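Long-range contacts in sialidase B (Streptococcus pneumoniae serotype 4, PDB 4XJW), which hydrolyses alpha-(2->3)-, alpha-(2->6)- and alpha-(2->8)-glycosidic linkages of terminal sialic acids in oligosaccharides, glycoproteins and glycolipids: residues Phe38-Pro43 and Ile66-Ser71; Ser94-His99 and Val646-Asp651; Glu105-Phe110 and Ile185-Pro190. The protein carries 1 engineered substitution. All blocks are in the same frame, centred on the assembly; numbering follows the deposited sequence.

Contact 1 (Phe38-Pro43 and Ile66-Ser71); sequences FKADKP and IFMRDS
The Phe38 ring meets the sulfur of Met68 at a slant. SD of Met68 lies 5.2 Å from the ring centroid of Phe38, 66° off the ring normal. This is a Met-aromatic contact. The ring atom closest to it is CE2 of Phe38, 4.0 Å from SD of Met68. Leu49, Leu95 and Leu108 also pack on this phenylalanine. The two side chains slide past each other in opposite directions. Both are buried.

Ala40 meets the same sulfur and the methyl beyond it: its CB is 3.9 Å from SD of Met68 and equally near CE of Met68. The Met68 chain bends at the CG-SD bond (chi3 -77°). The bend places CE by the proline ring, with CE of Met68 3.6 Å from CB of Pro43. Here the methionine chain and the ring cross at about a right angle.

The contact spans the two sheets of a concanavalin-like beta-sandwich. Strand 32-39 belongs to one antiparallel sheet and strand 63-69 to the other. The segments touch where both strands run out into turns. Met68 lies buried between the sheets at this end and also touches Leu95 and Tyr611.

At the partly exposed side Pro43 meets Asp70. CB of Asp70 packs on CG of Pro43 at 3.9 Å, again at about a right angle. One water then spans the two residues. It donates to O of Pro43 at 2.7 Å and to OD2 of Asp70 at 3.1 Å. The backbone O of Asp70 is hydrogen-bonded to Ser610 OG.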
loop_
_atom_site.group_PDB
_atom_site.type_symbol
_atom_site.label_atom_id
_atom_site.label_comp_id
_atom_site.label_asym_id
_atom_site.label_seq_id
_atom_site.Cartn_x
_atom_site.Cartn_y
_atom_site.Cartn_z
ATOM N N PHE A 38 -8.698 6.049 -23.755
ATOM C CA PHE A 38 -9.427 7.285 -23.489
ATOM C C PHE A 38 -8.752 8.179 -22.459
ATOM O O PHE A 38 -7.974 7.718 -21.609
ATOM C CB PHE A 38 -10.864 6.975 -23.043
ATOM C CG PHE A 38 -10.970 6.471 -21.624
ATOM C CD1 PHE A 38 -10.808 5.122 -21.341
ATOM C CD2 PHE A 38 -11.232 7.349 -20.577
ATOM C CE1 PHE A 38 -10.910 4.659 -20.040
ATOM C CE2 PHE A 38 -11.324 6.889 -19.279
ATOM C CZ PHE A 38 -11.161 5.539 -19.014
ATOM N N LYS A 39 -9.067 9.465 -22.540
ATOM C CA LYS A 39 -8.558 10.451 -21.611
ATOM C C LYS A 39 -9.730 11.123 -20.940
ATOM O O LYS A 39 -10.770 11.354 -21.570
ATOM C CB LYS A 39 -7.732 11.512 -22.332
ATOM C CG LYS A 39 -6.566 10.963 -23.134
ATOM C CD LYS A 39 -5.894 12.062 -23.928
ATOM C CE LYS A 39 -4.641 11.540 -24.604
ATOM N NZ LYS A 39 -4.026 12.567 -25.483
ATOM N N ALA A 40 -9.572 11.435 -19.658
ATOM C CA ALA A 40 -10.578 12.184 -18.922
ATOM C C ALA A 40 -9.902 12.895 -17.769
ATOM O O ALA A 40 -9.775 12.341 -16.675
ATOM C CB ALA A 40 -11.679 11.255 -18.399
ATOM N N ASP A 41 -9.467 14.124 -18.012
ATOM C CA ASP A 41 -8.769 14.883 -16.987
ATOM C C ASP A 41 -9.680 15.897 -16.302
ATOM O O ASP A 41 -9.291 16.521 -15.313
ATOM C CB ASP A 41 -7.511 15.551 -17.548
ATOM C CG ASP A 41 -7.808 16.517 -18.679
ATOM O OD1 ASP A 41 -8.885 16.406 -19.299
ATOM O OD2 ASP A 41 -6.946 17.379 -18.956
ATOM N N LYS A 42 -10.892 16.053 -16.830
ATOM C CA LYS A 42 -11.926 16.857 -16.183
ATOM C C LYS A 42 -13.280 16.151 -16.250
ATOM O O LYS A 42 -14.253 16.702 -16.780
ATOM C CB LYS A 42 -12.034 18.238 -16.835
ATOM C CG LYS A 42 -10.709 18.965 -16.988
ATOM C CD LYS A 42 -10.915 20.454 -17.216
ATOM C CE LYS A 42 -9.647 21.129 -17.714
ATOM N NZ LYS A 42 -9.955 22.425 -18.392
ATOM N N PRO A 43 -13.360 14.926 -15.697
ATOM C CA PRO A 43 -14.600 14.149 -15.834
ATOM C C PRO A 43 -15.759 14.726 -15.029
ATOM O O PRO A 43 -15.545 15.372 -14.006
ATOM C CB PRO A 43 -14.222 12.799 -15.231
ATOM C CG PRO A 43 -13.159 13.141 -14.209
ATOM C CD PRO A 43 -12.352 14.213 -14.885
ATOM N N ILE A 66 -20.338 1.137 -20.085
ATOM C CA ILE A 66 -19.066 1.248 -19.383
ATOM C C ILE A 66 -19.020 2.669 -18.826
ATOM O O ILE A 66 -19.078 3.640 -19.584
ATOM C CB ILE A 66 -17.870 1.004 -20.322
ATOM C CG1 ILE A 66 -17.889 -0.426 -20.859
ATOM C CG2 ILE A 66 -16.561 1.286 -19.591
ATOM C CD1 ILE A 66 -16.951 -0.649 -22.067
ATOM N N PHE A 67 -18.942 2.801 -17.506
ATOM C CA PHE A 67 -18.972 4.132 -16.890
ATOM C C PHE A 67 -17.760 4.392 -16.003
ATOM O O PHE A 67 -17.019 3.461 -15.643
ATOM C CB PHE A 67 -20.262 4.349 -16.082
ATOM C CG PHE A 67 -20.361 3.483 -14.848
ATOM C CD1 PHE A 67 -19.863 3.927 -13.627
ATOM C CD2 PHE A 67 -20.944 2.220 -14.915
ATOM C CE1 PHE A 67 -19.935 3.127 -12.496
ATOM C CE2 PHE A 67 -21.035 1.416 -13.785
ATOM C CZ PHE A 67 -20.519 1.872 -12.569
ATOM N N MET A 68 -17.564 5.663 -15.661
ATOM C CA MET A 68 -16.557 6.059 -14.688
ATOM C C MET A 68 -17.115 7.129 -13.763
ATOM O O MET A 68 -18.169 7.729 -14.029
ATOM C CB MET A 68 -15.296 6.596 -15.363
ATOM C CG MET A 68 -15.534 7.857 -16.180
ATOM S SD MET A 68 -14.015 8.559 -16.864
ATOM C CE MET A 68 -13.303 9.352 -15.428
ATOM N N ARG A 69 -16.396 7.368 -12.677
ATOM C CA ARG A 69 -16.746 8.417 -11.727
ATOM C C ARG A 69 -15.552 9.330 -11.550
ATOM O O ARG A 69 -14.413 8.937 -11.839
ATOM C CB ARG A 69 -17.143 7.826 -10.370
ATOM C CG ARG A 69 -18.418 7.004 -10.384
ATOM C CD ARG A 69 -18.830 6.614 -8.967
ATOM N NE ARG A 69 -20.017 5.761 -8.955
ATOM C CZ ARG A 69 -21.270 6.213 -8.911
ATOM N NH1 ARG A 69 -21.518 7.516 -8.878
ATOM N NH2 ARG A 69 -22.284 5.356 -8.915
ATOM N N ASP A 70 -15.798 10.547 -11.078
ATOM C CA ASP A 70 -14.700 11.491 -10.906
ATOM C C ASP A 70 -13.785 11.139 -9.722
ATOM O O ASP A 70 -12.826 11.852 -9.441
ATOM C CB ASP A 70 -15.194 12.943 -10.846
ATOM C CG ASP A 70 -16.015 13.242 -9.607
ATOM O OD1 ASP A 70 -16.218 12.333 -8.781
ATOM O OD2 ASP A 70 -16.467 14.401 -9.476
ATOM N N SER A 71 -14.093 10.031 -9.050
ATOM C CA SER A 71 -13.251 9.465 -8.000
ATOM C C SER A 71 -12.192 8.565 -8.611
ATOM O O SER A 71 -11.253 8.163 -7.931
ATOM C CB SER A 71 -14.100 8.601 -7.079
ATOM O OG SER A 71 -14.640 7.511 -7.814
HETATM O O HOH W 1 -16.748 16.386 -11.778
#

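Contact 2 (Ser94-His99 and Val646-Asp651); sequences SLWGKH and VVQYID
Trp96 and Gln648 meet through a hydrogen bond between indole and amide. From CB the Trp96 side chain leads into an indole that lies nearly parallel to the Phe191 ring and makes a cation-pi contact with Lys632. CD2 packs against CG of Pro190. CD1 and CE2 of Trp96 are 4.0 and 3.6 Å from OE1 of Gln648. NE1 of Trp96 donates to OE1 of Gln648 at 2.9 Å, with an N-H...O angle of 153°. The oxygen lies close to the indole plane, and the donor lies in the carbonyl plane. Ring and amide are nearly coplanar, 13° apart. CZ2 of Trp96 is 3.7 Å from the same OE1. At the tip, CH2 of Trp96 rests 3.9 Å from CG2 of Ile650, the branch anti to its carbonyl carbon, beside the backbone N. NE2 of Gln648 is hydrogen-bonded to Asn645 O.

CE1 of His99 is 4.3 Å from CB of Ile650. A water in the imidazole plane lies 3.0 Å from NE2 of His99 and donates to O of Asp651. OD1 of Asp651 is hydrogen-bonded to ND1 of His625.

The facing parts run 14° apart, but their backbones do not pair: CA of His99 and CA of Ile650 are 9.5 Å apart. The contact joins the lectin-like domain to the beta-propeller typical of sialidases. Strand 98-99 pairs with strand 102-113. Strand 647-652 is an outer strand of a three-stranded sheet, beside strand 626-631.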
loop_
_atom_site.group_PDB
_atom_site.type_symbol
_atom_site.label_atom_id
_atom_site.label_comp_id
_atom_site.label_asym_id
_atom_site.label_seq_id
_atom_site.Cartn_x
_atom_site.Cartn_y
_atom_site.Cartn_z
ATOM N N SER A 94 -9.479 3.083 -10.177
ATOM C CA SER A 94 -9.004 2.283 -11.311
ATOM C C SER A 94 -8.311 3.081 -12.425
ATOM O O SER A 94 -7.741 2.480 -13.339
ATOM C CB SER A 94 -10.161 1.464 -11.887
ATOM O OG SER A 94 -10.618 0.510 -10.948
ATOM N N LEU A 95 -8.364 4.414 -12.359
ATOM C CA LEU A 95 -7.976 5.261 -13.495
ATOM C C LEU A 95 -6.872 6.255 -13.171
ATOM O O LEU A 95 -6.653 6.612 -12.017
ATOM C CB LEU A 95 -9.186 6.085 -13.966
ATOM C CG LEU A 95 -10.379 5.317 -14.513
ATOM C CD1 LEU A 95 -11.535 6.268 -14.811
ATOM C CD2 LEU A 95 -10.003 4.570 -15.764
ATOM N N TRP A 96 -6.184 6.710 -14.215
ATOM C CA TRP A 96 -5.324 7.882 -14.126
ATOM C C TRP A 96 -5.985 9.060 -14.821
ATOM O O TRP A 96 -6.798 8.875 -15.739
ATOM C CB TRP A 96 -3.981 7.585 -14.790
ATOM C CG TRP A 96 -2.972 7.026 -13.826
ATOM C CD1 TRP A 96 -2.870 5.724 -13.405
ATOM C CD2 TRP A 96 -1.934 7.752 -13.149
ATOM N NE1 TRP A 96 -1.818 5.602 -12.511
ATOM C CE2 TRP A 96 -1.234 6.832 -12.336
ATOM C CE3 TRP A 96 -1.538 9.095 -13.137
ATOM C CZ2 TRP A 96 -0.158 7.214 -11.525
ATOM C CZ3 TRP A 96 -0.463 9.469 -12.344
ATOM C CH2 TRP A 96 0.213 8.531 -11.546
ATOM N N GLY A 97 -5.642 10.269 -14.393
ATOM C CA GLY A 97 -6.209 11.477 -14.978
ATOM C C GLY A 97 -5.176 12.272 -15.758
ATOM O O GLY A 97 -5.295 12.442 -16.984
ATOM N N LYS A 98 -4.148 12.738 -15.044
ATOM C CA LYS A 98 -3.070 13.540 -15.627
ATOM C C LYS A 98 -1.715 13.102 -15.087
ATOM O O LYS A 98 -1.620 12.560 -13.987
ATOM C CB LYS A 98 -3.250 15.028 -15.296
ATOM C CG LYS A 98 -4.410 15.714 -16.000
ATOM C CD LYS A 98 -4.451 17.218 -15.706
ATOM C CE LYS A 98 -3.476 17.996 -16.591
ATOM N NZ LYS A 98 -3.202 19.361 -16.056
ATOM N N HIS A 99 -0.668 13.369 -15.866
ATOM C CA HIS A 99 0.708 13.060 -15.489
ATOM C C HIS A 99 1.591 14.041 -16.248
ATOM O O HIS A 99 1.430 14.203 -17.458
ATOM C CB HIS A 99 1.031 11.608 -15.862
ATOM C CG HIS A 99 2.438 11.186 -15.562
ATOM N ND1 HIS A 99 2.946 11.121 -14.283
ATOM C CD2 HIS A 99 3.426 10.761 -16.382
ATOM C CE1 HIS A 99 4.200 10.703 -14.330
ATOM N NE2 HIS A 99 4.513 10.476 -15.592
ATOM N N VAL A 646 -2.740 -1.106 -6.584
ATOM C CA VAL A 646 -2.891 0.343 -6.438
ATOM C C VAL A 646 -1.628 1.034 -5.912
ATOM O O VAL A 646 -1.536 2.256 -5.968
ATOM C CB VAL A 646 -4.104 0.702 -5.565
ATOM C CG1 VAL A 646 -5.402 0.388 -6.319
ATOM C CG2 VAL A 646 -4.039 -0.051 -4.220
ATOM N N VAL A 647 -0.658 0.253 -5.418
ATOM C CA VAL A 647 0.652 0.810 -5.053
ATOM C C VAL A 647 1.470 0.836 -6.344
ATOM O O VAL A 647 1.759 -0.206 -6.939
ATOM C CB VAL A 647 1.373 -0.016 -3.975
ATOM C CG1 VAL A 647 2.769 0.566 -3.683
ATOM C CG2 VAL A 647 0.546 -0.048 -2.677
ATOM N N GLN A 648 1.785 2.045 -6.792
ATOM C CA GLN A 648 2.370 2.278 -8.110
ATOM C C GLN A 648 3.577 3.196 -8.035
ATOM O O GLN A 648 3.708 3.998 -7.113
ATOM C CB GLN A 648 1.303 2.890 -9.024
ATOM C CG GLN A 648 0.104 1.978 -9.223
ATOM C CD GLN A 648 -0.971 2.561 -10.101
ATOM O OE1 GLN A 648 -0.891 3.706 -10.542
ATOM N NE2 GLN A 648 -2.016 1.761 -10.355
ATOM N N TYR A 649 4.465 3.052 -9.018
ATOM C CA TYR A 649 5.740 3.773 -9.064
ATOM C C TYR A 649 5.794 4.699 -10.281
ATOM O O TYR A 649 5.504 4.281 -11.416
ATOM C CB TYR A 649 6.901 2.769 -9.141
ATOM C CG TYR A 649 8.267 3.425 -9.306
ATOM C CD1 TYR A 649 8.920 3.966 -8.212
ATOM C CD2 TYR A 649 8.889 3.510 -10.556
ATOM C CE1 TYR A 649 10.169 4.573 -8.346
ATOM C CE2 TYR A 649 10.144 4.122 -10.701
ATOM C CZ TYR A 649 10.770 4.651 -9.583
ATOM O OH TYR A 649 12.001 5.269 -9.684
ATOM N N ILE A 650 6.188 5.949 -10.049
ATOM C CA ILE A 650 6.415 6.889 -11.147
ATOM C C ILE A 650 7.801 7.528 -11.040
ATOM O O ILE A 650 8.397 7.566 -9.961
ATOM C CB ILE A 650 5.343 7.990 -11.213
ATOM C CG1 ILE A 650 5.313 8.795 -9.908
ATOM C CG2 ILE A 650 3.960 7.393 -11.515
ATOM C CD1 ILE A 650 4.439 10.034 -9.961
ATOM N N ASP A 651 8.283 8.046 -12.169
ATOM C CA ASP A 651 9.558 8.746 -12.250
ATOM C C ASP A 651 9.291 10.199 -12.644
ATOM O O ASP A 651 8.609 10.454 -13.640
ATOM C CB ASP A 651 10.444 8.066 -13.308
ATOM C CG ASP A 651 11.794 8.746 -13.483
ATOM O OD1 ASP A 651 11.856 9.790 -14.173
ATOM O OD2 ASP A 651 12.792 8.219 -12.949
HETATM O O HOH W 2 7.263 9.452 -16.102
#

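Contact 3 (Glu105-Phe110 and Ile185-Pro190); sequences ENTLVF and IPLSNP
Thr107 and Leu187 touch where the loop after helix 179-182 runs back across strand 102-113 of the concanavalin-like domain. The touching parts of the two segments run roughly opposite, 156° apart.

The Thr107 rotamer (chi1 -56°) sorts its two branches. CG2 is anti to the backbone N and takes the apolar partners, CD2 of Leu187 and CG2 of Ile185. OG1 is anti to the carbonyl carbon and is hydrogen-bonded to Lys37 NZ. CB of Thr107 lies 3.8 Å from CD2 of Leu187, and these two side chains cross at about a right angle. Further along, Val109 and Ile185 reach toward each other tip to tip. CG2 of Val109 is 3.7 Å from CD1 of Ile185. The valine, like Thr107, is buried. Leu187 is more exposed, and a dimethyl sulfoxide, probably from the crystallisation liquor, lies beside it.

At the other end the Glu105 chain is extended, with CG anti to the backbone N (chi1 175°). OE1 of Glu105 comes 3.2 Å from OG of Ser188. A long, weak ion pair links OE1 to Lys37.

Two waters bridge the segments. One accepts from N of Ser188 at 2.8 Å, lies 2.9 Å from OG1 of Thr107 and also reaches OD1 of Asn189. A second accepts from N of Glu105 and donates to O of Ser188, each at 2.9 Å.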
loop_
_atom_site.group_PDB
_atom_site.type_symbol
_atom_site.label_atom_id
_atom_site.label_comp_id
_atom_site.label_asym_id
_atom_site.label_seq_id
_atom_site.Cartn_x
_atom_site.Cartn_y
_atom_site.Cartn_z
ATOM N N GLU A 105 -3.520 8.675 -21.298
ATOM C CA GLU A 105 -4.297 7.762 -22.113
ATOM C C GLU A 105 -4.476 6.463 -21.353
ATOM O O GLU A 105 -3.557 5.653 -21.279
ATOM C CB GLU A 105 -3.618 7.492 -23.454
ATOM C CG GLU A 105 -4.370 6.447 -24.272
ATOM C CD GLU A 105 -3.941 6.414 -25.725
ATOM O OE1 GLU A 105 -3.280 5.436 -26.127
ATOM O OE2 GLU A 105 -4.281 7.364 -26.462
ATOM N N ASN A 106 -5.656 6.282 -20.768
ATOM C CA ASN A 106 -5.987 5.025 -20.112
ATOM C C ASN A 106 -6.347 3.969 -21.124
ATOM O O ASN A 106 -6.988 4.268 -22.135
ATOM C CB ASN A 106 -7.180 5.192 -19.177
ATOM C CG ASN A 106 -6.917 6.176 -18.063
ATOM O OD1 ASN A 106 -6.284 5.841 -17.053
ATOM N ND2 ASN A 106 -7.391 7.400 -18.240
ATOM N N THR A 107 -5.939 2.736 -20.854
ATOM C CA THR A 107 -6.244 1.632 -21.752
ATOM C C THR A 107 -7.206 0.697 -21.043
ATOM O O THR A 107 -6.838 0.022 -20.072
ATOM C CB THR A 107 -4.975 0.856 -22.176
ATOM O OG1 THR A 107 -4.030 1.758 -22.771
ATOM C CG2 THR A 107 -5.316 -0.249 -23.193
ATOM N N LEU A 108 -8.441 0.661 -21.528
ATOM C CA LEU A 108 -9.482 -0.140 -20.900
ATOM C C LEU A 108 -9.783 -1.352 -21.781
ATOM O O LEU A 108 -9.925 -1.224 -22.986
ATOM C CB LEU A 108 -10.720 0.727 -20.667
ATOM C CG LEU A 108 -11.950 0.062 -20.054
ATOM C CD1 LEU A 108 -12.749 1.059 -19.218
ATOM C CD2 LEU A 108 -12.857 -0.553 -21.130
ATOM N N VAL A 109 -9.857 -2.531 -21.175
ATOM C CA VAL A 109 -10.261 -3.740 -21.893
ATOM C C VAL A 109 -11.362 -4.439 -21.105
ATOM O O VAL A 109 -11.149 -4.842 -19.959
ATOM C CB VAL A 109 -9.093 -4.724 -22.056
ATOM C CG1 VAL A 109 -9.554 -5.973 -22.826
ATOM C CG2 VAL A 109 -7.938 -4.055 -22.781
ATOM N N PHE A 110 -12.532 -4.606 -21.718
ATOM C CA PHE A 110 -13.632 -5.267 -21.034
ATOM C C PHE A 110 -13.988 -6.534 -21.785
ATOM O O PHE A 110 -14.244 -6.490 -22.987
ATOM C CB PHE A 110 -14.854 -4.363 -20.933
ATOM C CG PHE A 110 -16.035 -5.037 -20.287
ATOM C CD1 PHE A 110 -16.016 -5.332 -18.935
ATOM C CD2 PHE A 110 -17.149 -5.389 -21.041
ATOM C CE1 PHE A 110 -17.092 -5.962 -18.325
ATOM C CE2 PHE A 110 -18.233 -6.018 -20.447
ATOM C CZ PHE A 110 -18.205 -6.301 -19.082
ATOM N N ILE A 185 -1.926 -6.182 -25.567
ATOM C CA ILE A 185 -2.433 -4.887 -25.994
ATOM C C ILE A 185 -1.505 -3.795 -25.482
ATOM O O ILE A 185 -1.265 -3.692 -24.276
ATOM C CB ILE A 185 -3.867 -4.643 -25.513
ATOM C CG1 ILE A 185 -4.811 -5.676 -26.135
ATOM C CG2 ILE A 185 -4.306 -3.220 -25.851
ATOM C CD1 ILE A 185 -6.210 -5.672 -25.565
ATOM N N PRO A 186 -0.962 -2.981 -26.399
ATOM C CA PRO A 186 0.008 -1.970 -25.970
ATOM C C PRO A 186 -0.613 -0.940 -25.023
ATOM O O PRO A 186 -1.748 -0.509 -25.230
ATOM C CB PRO A 186 0.476 -1.329 -27.284
ATOM C CG PRO A 186 -0.491 -1.775 -28.338
ATOM C CD PRO A 186 -1.123 -3.041 -27.864
ATOM N N LEU A 187 0.132 -0.594 -23.978
ATOM C CA LEU A 187 -0.330 0.335 -22.957
ATOM C C LEU A 187 0.356 1.689 -23.087
ATOM O O LEU A 187 1.382 1.815 -23.760
ATOM C CB LEU A 187 -0.064 -0.242 -21.563
ATOM C CG LEU A 187 -0.685 -1.610 -21.273
ATOM C CD1 LEU A 187 -0.179 -2.172 -19.971
ATOM C CD2 LEU A 187 -2.211 -1.511 -21.224
ATOM N N SER A 188 -0.200 2.693 -22.419
ATOM C CA SER A 188 0.402 4.023 -22.388
ATOM C C SER A 188 0.436 4.490 -20.944
ATOM O O SER A 188 0.041 5.618 -20.640
ATOM C CB SER A 188 -0.419 4.999 -23.233
ATOM O OG SER A 188 -0.592 4.513 -24.555
ATOM N N ASN A 189 0.900 3.607 -20.060
ATOM C CA ASN A 189 0.857 3.870 -18.629
ATOM C C ASN A 189 1.895 4.887 -18.172
ATOM O O ASN A 189 3.047 4.855 -18.617
ATOM C CB ASN A 189 1.072 2.583 -17.831
ATOM C CG ASN A 189 -0.085 1.623 -17.935
ATOM O OD1 ASN A 189 -1.142 1.945 -18.470
ATOM N ND2 ASN A 189 0.113 0.428 -17.413
ATOM N N PRO A 190 1.510 5.772 -17.241
ATOM C CA PRO A 190 2.454 6.735 -16.663
ATOM C C PRO A 190 3.208 6.168 -15.462
ATOM O O PRO A 190 4.066 6.857 -14.895
ATOM C CB PRO A 190 1.536 7.863 -16.195
ATOM C CG PRO A 190 0.272 7.146 -15.801
ATOM C CD PRO A 190 0.126 6.024 -16.797
HETATM O O HOH W 3 -2.453 3.049 -20.761
HETATM O O HOH W 4 -0.679 8.343 -21.372
#

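All three contacts involve the lectin-like domain. Contact 1 is internal to the domain and ties its two sheets together. Contact 3 lays the loop after helix 179-182 on one of those sheets. Contact 2 leaves the domain and crosses to the propeller. Contacts 1 and 2 are mainly buried, while contact 3 is part buried and part exposed. Sulfur and apolar carbons dominate contact 1. Contact 2 has a direct side-chain hydrogen bond, and contact 3 leans on waters where it nears the surface. Strands 32-39 and 102-113 are neighbours, and Phe38 O is probably hydrogen-bonded to Asn106 N. Asn106 ND2 is likewise hydrogen-bonded to Trp96 O of contact 2. Pro190 of contact 3 packs on Trp96, His99 and Ile650 of contact 2.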